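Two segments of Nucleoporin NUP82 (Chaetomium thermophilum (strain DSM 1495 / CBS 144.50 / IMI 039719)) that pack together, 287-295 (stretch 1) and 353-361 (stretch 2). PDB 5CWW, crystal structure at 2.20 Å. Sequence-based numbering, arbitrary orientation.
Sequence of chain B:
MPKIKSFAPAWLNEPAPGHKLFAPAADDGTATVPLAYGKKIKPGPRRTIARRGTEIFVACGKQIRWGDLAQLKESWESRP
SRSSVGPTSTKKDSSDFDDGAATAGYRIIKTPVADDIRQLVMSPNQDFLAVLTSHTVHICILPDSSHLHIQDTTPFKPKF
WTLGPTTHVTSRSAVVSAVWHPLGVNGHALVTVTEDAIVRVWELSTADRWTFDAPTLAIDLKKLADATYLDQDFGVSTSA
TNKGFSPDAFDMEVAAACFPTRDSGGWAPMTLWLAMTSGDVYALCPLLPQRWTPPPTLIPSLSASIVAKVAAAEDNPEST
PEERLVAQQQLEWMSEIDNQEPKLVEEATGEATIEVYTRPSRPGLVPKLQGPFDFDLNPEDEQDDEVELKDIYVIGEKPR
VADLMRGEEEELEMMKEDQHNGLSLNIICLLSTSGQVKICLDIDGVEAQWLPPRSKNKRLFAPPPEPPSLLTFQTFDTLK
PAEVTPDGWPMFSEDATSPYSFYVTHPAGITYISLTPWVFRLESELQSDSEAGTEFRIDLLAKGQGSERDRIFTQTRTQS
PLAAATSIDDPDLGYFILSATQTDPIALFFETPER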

# COMPACT_ATOMS: atom_id res chain seq x y z
N LEU B 287 -12.26 4.46 1.02
CA LEU B 287 -12.02 3.42 2.02
C LEU B 287 -12.15 4.01 3.42
O LEU B 287 -11.31 4.81 3.84
CB LEU B 287 -10.64 2.80 1.82
CG LEU B 287 -10.28 1.66 2.78
CD1 LEU B 287 -11.18 0.45 2.55
CD2 LEU B 287 -8.82 1.27 2.63
N LEU B 288 -13.20 3.61 4.13
CA LEU B 288 -13.47 4.12 5.47
C LEU B 288 -13.69 3.00 6.47
O LEU B 288 -14.22 1.94 6.12
CB LEU B 288 -14.71 5.03 5.44
CG LEU B 288 -14.56 6.41 4.81
CD1 LEU B 288 -15.92 7.06 4.65
CD2 LEU B 288 -13.65 7.30 5.65
N PRO B 289 -13.27 3.21 7.73
CA PRO B 289 -13.70 2.28 8.78
C PRO B 289 -15.19 2.46 9.07
O PRO B 289 -15.81 3.36 8.51
CB PRO B 289 -12.83 2.67 9.98
CG PRO B 289 -12.36 4.05 9.70
CD PRO B 289 -12.28 4.18 8.22
N GLN B 290 -15.75 1.61 9.92
CA GLN B 290 -17.18 1.66 10.24
C GLN B 290 -17.58 3.03 10.77
O GLN B 290 -18.69 3.50 10.54
CB GLN B 290 -17.55 0.59 11.26
CG GLN B 290 -17.42 -0.83 10.74
CD GLN B 290 -17.88 -1.87 11.73
OE1 GLN B 290 -18.65 -2.77 11.39
NE2 GLN B 290 -17.42 -1.76 12.97
N ARG B 291 -16.66 3.66 11.49
CA ARG B 291 -16.88 4.99 12.04
C ARG B 291 -15.67 5.86 11.74
O ARG B 291 -14.54 5.38 11.76
CB ARG B 291 -17.14 4.92 13.55
CG ARG B 291 -18.56 4.51 13.90
CD ARG B 291 -18.69 4.16 15.38
NE ARG B 291 -18.37 2.75 15.63
CZ ARG B 291 -19.25 1.75 15.57
NH1 ARG B 291 -20.52 1.99 15.26
NH2 ARG B 291 -18.86 0.51 15.81
N TRP B 292 -15.90 7.14 11.45
CA TRP B 292 -14.83 8.03 11.01
C TRP B 292 -15.05 9.47 11.46
O TRP B 292 -16.18 9.89 11.73
CB TRP B 292 -14.70 7.97 9.48
CG TRP B 292 -15.96 8.29 8.74
CD1 TRP B 292 -17.13 7.58 8.75
CD2 TRP B 292 -16.18 9.40 7.86
NE1 TRP B 292 -18.06 8.19 7.94
CE2 TRP B 292 -17.50 9.31 7.38
CE3 TRP B 292 -15.39 10.47 7.43
CZ2 TRP B 292 -18.05 10.24 6.50
CZ3 TRP B 292 -15.93 11.39 6.56
CH2 TRP B 292 -17.25 11.27 6.10
N THR B 293 -13.95 10.21 11.55
CA THR B 293 -13.96 11.60 12.01
C THR B 293 -13.35 12.51 10.95
O THR B 293 -12.14 12.49 10.74
CB THR B 293 -13.17 11.76 13.32
OG1 THR B 293 -13.79 10.97 14.35
CG2 THR B 293 -13.13 13.22 13.76
N PRO B 294 -14.19 13.32 10.27
CA PRO B 294 -13.66 14.26 9.28
C PRO B 294 -13.34 15.62 9.88
O PRO B 294 -13.99 16.02 10.85
CB PRO B 294 -14.80 14.36 8.27
CG PRO B 294 -16.03 14.21 9.11
CD PRO B 294 -15.66 13.28 10.25
N PRO B 295 -12.37 16.34 9.31
CA PRO B 295 -12.21 17.73 9.73
C PRO B 295 -13.39 18.56 9.23
O PRO B 295 -14.02 18.16 8.26
CB PRO B 295 -10.89 18.16 9.07
CG PRO B 295 -10.75 17.26 7.89
CD PRO B 295 -11.37 15.95 8.29
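Stretch 2, residues 353-361: TIEVYTRPS

Stretch 2 runs antiparallel to stretch 1, as the register of nearest CA atoms shows: Gln290 faces Arg359, Arg291 faces Thr358, Trp292 faces Tyr357 and Thr293 faces Val356, one chain rising in number as the other falls. Residues 354-358 form a strand with extended backbone angles, from -155/154 at Ile354 to -100/155 at Thr358, and pair with the short strand 291-292. The CA atoms of Arg291 and Thr358 lie 4.3 Å apart, those of Trp292 and Tyr357 5.4 Å apart. This alternation is that of a non-hydrogen-bonded pair followed by a hydrogen-bonded one.

The hydrogen-bonded pair closes a two-bond ring: Trp292 N donates to Tyr357 O at 2.8 Å, and Tyr357 N donates to Trp292 O at 2.9 Å, with N-H...O angles of 162° and 165°. The ladder continues beyond the strand, where Arg359 N donates to Gln290 O at 2.8 Å. Between these bonds the CA hydrogens add contacts, Thr358 CA to Gln290 O and Arg291 CA to Tyr357 O, both at 3.2 Å.

Trp292 and Tyr357 project from the same face of the sheet, and their rotamers bring them together. With chi1 at 56° (p) and chi2 at -65°, the indole bends back over stretch 2, so that NE1 donates to Thr358 O at 3.1 Å with an angle of 159°; this oxygen lies near the plane of the ring. Tyr357 CB sits over the indole face, 3.9 Å from the centroid of the five-membered ring and 29° off its normal, a CH-pi contact. Tyr357 itself is m (chi1 -61°, chi2 81°). Its ring lies oblique to the six-membered ring of Trp292, with centroids 5.7 Å apart and planes at 38°, while Tyr357 CD1 packs 3.6 Å from Pro294 CD. Its far end is tied within stretch 2: Tyr357 OH donates to Glu355 OE1 at 2.9 Å, and the extended chi2 of Glu355 (-177°) carries the carboxylate out to that hydroxyl.

Arg359 has the largest area covered by the other stretch, 101 Å². Its chi1 is t (-174°), chi2 is off-well at -148° and chi3 is m (-64°), a path that carries the side chain across stretch 1 and brings its guanidinium to Leu288 O. NE and NH2 of Arg359 both donate to Leu288 O, at 2.9 and 3.0 Å, a fork made possible because that oxygen lies at the guanidinium edge, near its plane. Pro289 C and Gln290 N lie over one guanidinium face; the 3.2 Å between Gln290 N and Arg359 NH2 separates two donors and is no hydrogen bond.

On the face of Arg291 and Thr358 the contact is looser. Arg291 CG approaches Thr358 CG2 at 4.2 Å, but the end of the arginine leads away. Farther along, Thr293 is m (chi1 -62°), placing CG2 3.6 Å from Ile354 CG1, while its OG1 makes a weak hydrogen bond to Glu355 O at 3.5 Å.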

# COMPACT_ATOMS: atom_id res chain seq x y z
N THR B 353 -14.01 17.47 22.16
CA THR B 353 -14.97 16.61 21.48
C THR B 353 -14.98 16.87 19.98
O THR B 353 -14.58 17.94 19.52
CB THR B 353 -16.39 16.86 22.01
OG1 THR B 353 -16.80 18.19 21.68
CG2 THR B 353 -16.45 16.67 23.52
N ILE B 354 -15.42 15.87 19.23
CA ILE B 354 -15.45 15.98 17.78
C ILE B 354 -16.50 15.07 17.15
O ILE B 354 -16.87 14.03 17.71
CB ILE B 354 -14.06 15.63 17.19
CG1 ILE B 354 -13.93 16.08 15.73
CG2 ILE B 354 -13.76 14.13 17.33
CD1 ILE B 354 -13.92 17.58 15.55
N GLU B 355 -16.97 15.48 15.98
CA GLU B 355 -18.01 14.77 15.24
C GLU B 355 -17.56 13.39 14.77
O GLU B 355 -16.46 13.23 14.25
CB GLU B 355 -18.44 15.61 14.04
CG GLU B 355 -19.06 16.95 14.41
CD GLU B 355 -19.55 17.73 13.20
OE1 GLU B 355 -19.20 17.35 12.06
OE2 GLU B 355 -20.28 18.72 13.39
N VAL B 356 -18.45 12.41 14.94
CA VAL B 356 -18.18 11.05 14.52
C VAL B 356 -19.33 10.55 13.65
O VAL B 356 -20.49 10.53 14.07
CB VAL B 356 -18.01 10.09 15.72
CG1 VAL B 356 -17.71 8.68 15.24
CG2 VAL B 356 -16.90 10.59 16.63
N TYR B 357 -19.00 10.16 12.42
CA TYR B 357 -19.97 9.62 11.48
C TYR B 357 -19.76 8.13 11.29
O TYR B 357 -18.69 7.60 11.60
CB TYR B 357 -19.87 10.33 10.12
CG TYR B 357 -20.14 11.82 10.16
CD1 TYR B 357 -19.16 12.71 10.56
CD2 TYR B 357 -21.38 12.32 9.78
CE1 TYR B 357 -19.41 14.07 10.59
CE2 TYR B 357 -21.63 13.68 9.81
CZ TYR B 357 -20.64 14.55 10.21
OH TYR B 357 -20.89 15.90 10.24
N THR B 358 -20.78 7.45 10.78
CA THR B 358 -20.66 6.05 10.41
C THR B 358 -20.47 5.96 8.90
O THR B 358 -20.85 6.87 8.16
CB THR B 358 -21.90 5.23 10.81
OG1 THR B 358 -22.99 5.53 9.93
CG2 THR B 358 -22.31 5.54 12.25
N ARG B 359 -19.85 4.88 8.45
CA ARG B 359 -19.62 4.68 7.03
C ARG B 359 -20.95 4.48 6.31
O ARG B 359 -21.79 3.70 6.78
CB ARG B 359 -18.72 3.48 6.77
CG ARG B 359 -18.32 3.30 5.32
CD ARG B 359 -18.13 1.84 4.97
NE ARG B 359 -17.04 1.23 5.72
CZ ARG B 359 -17.17 0.28 6.64
NH1 ARG B 359 -18.36 -0.21 6.96
NH2 ARG B 359 -16.09 -0.19 7.24
N PRO B 360 -21.17 5.19 5.19
CA PRO B 360 -22.34 4.88 4.37
C PRO B 360 -22.36 3.41 3.96
O PRO B 360 -21.31 2.85 3.64
CB PRO B 360 -22.17 5.79 3.15
CG PRO B 360 -21.40 6.95 3.68
CD PRO B 360 -20.45 6.38 4.70
N SER B 361 -23.54 2.80 3.97
CA SER B 361 -23.69 1.40 3.57
C SER B 361 -23.93 1.29 2.08
O SER B 361 -23.64 0.27 1.47
CB SER B 361 -24.82 0.74 4.35
OG SER B 361 -24.49 0.61 5.72
O HOH W 1 -17.36 -3.09 8.47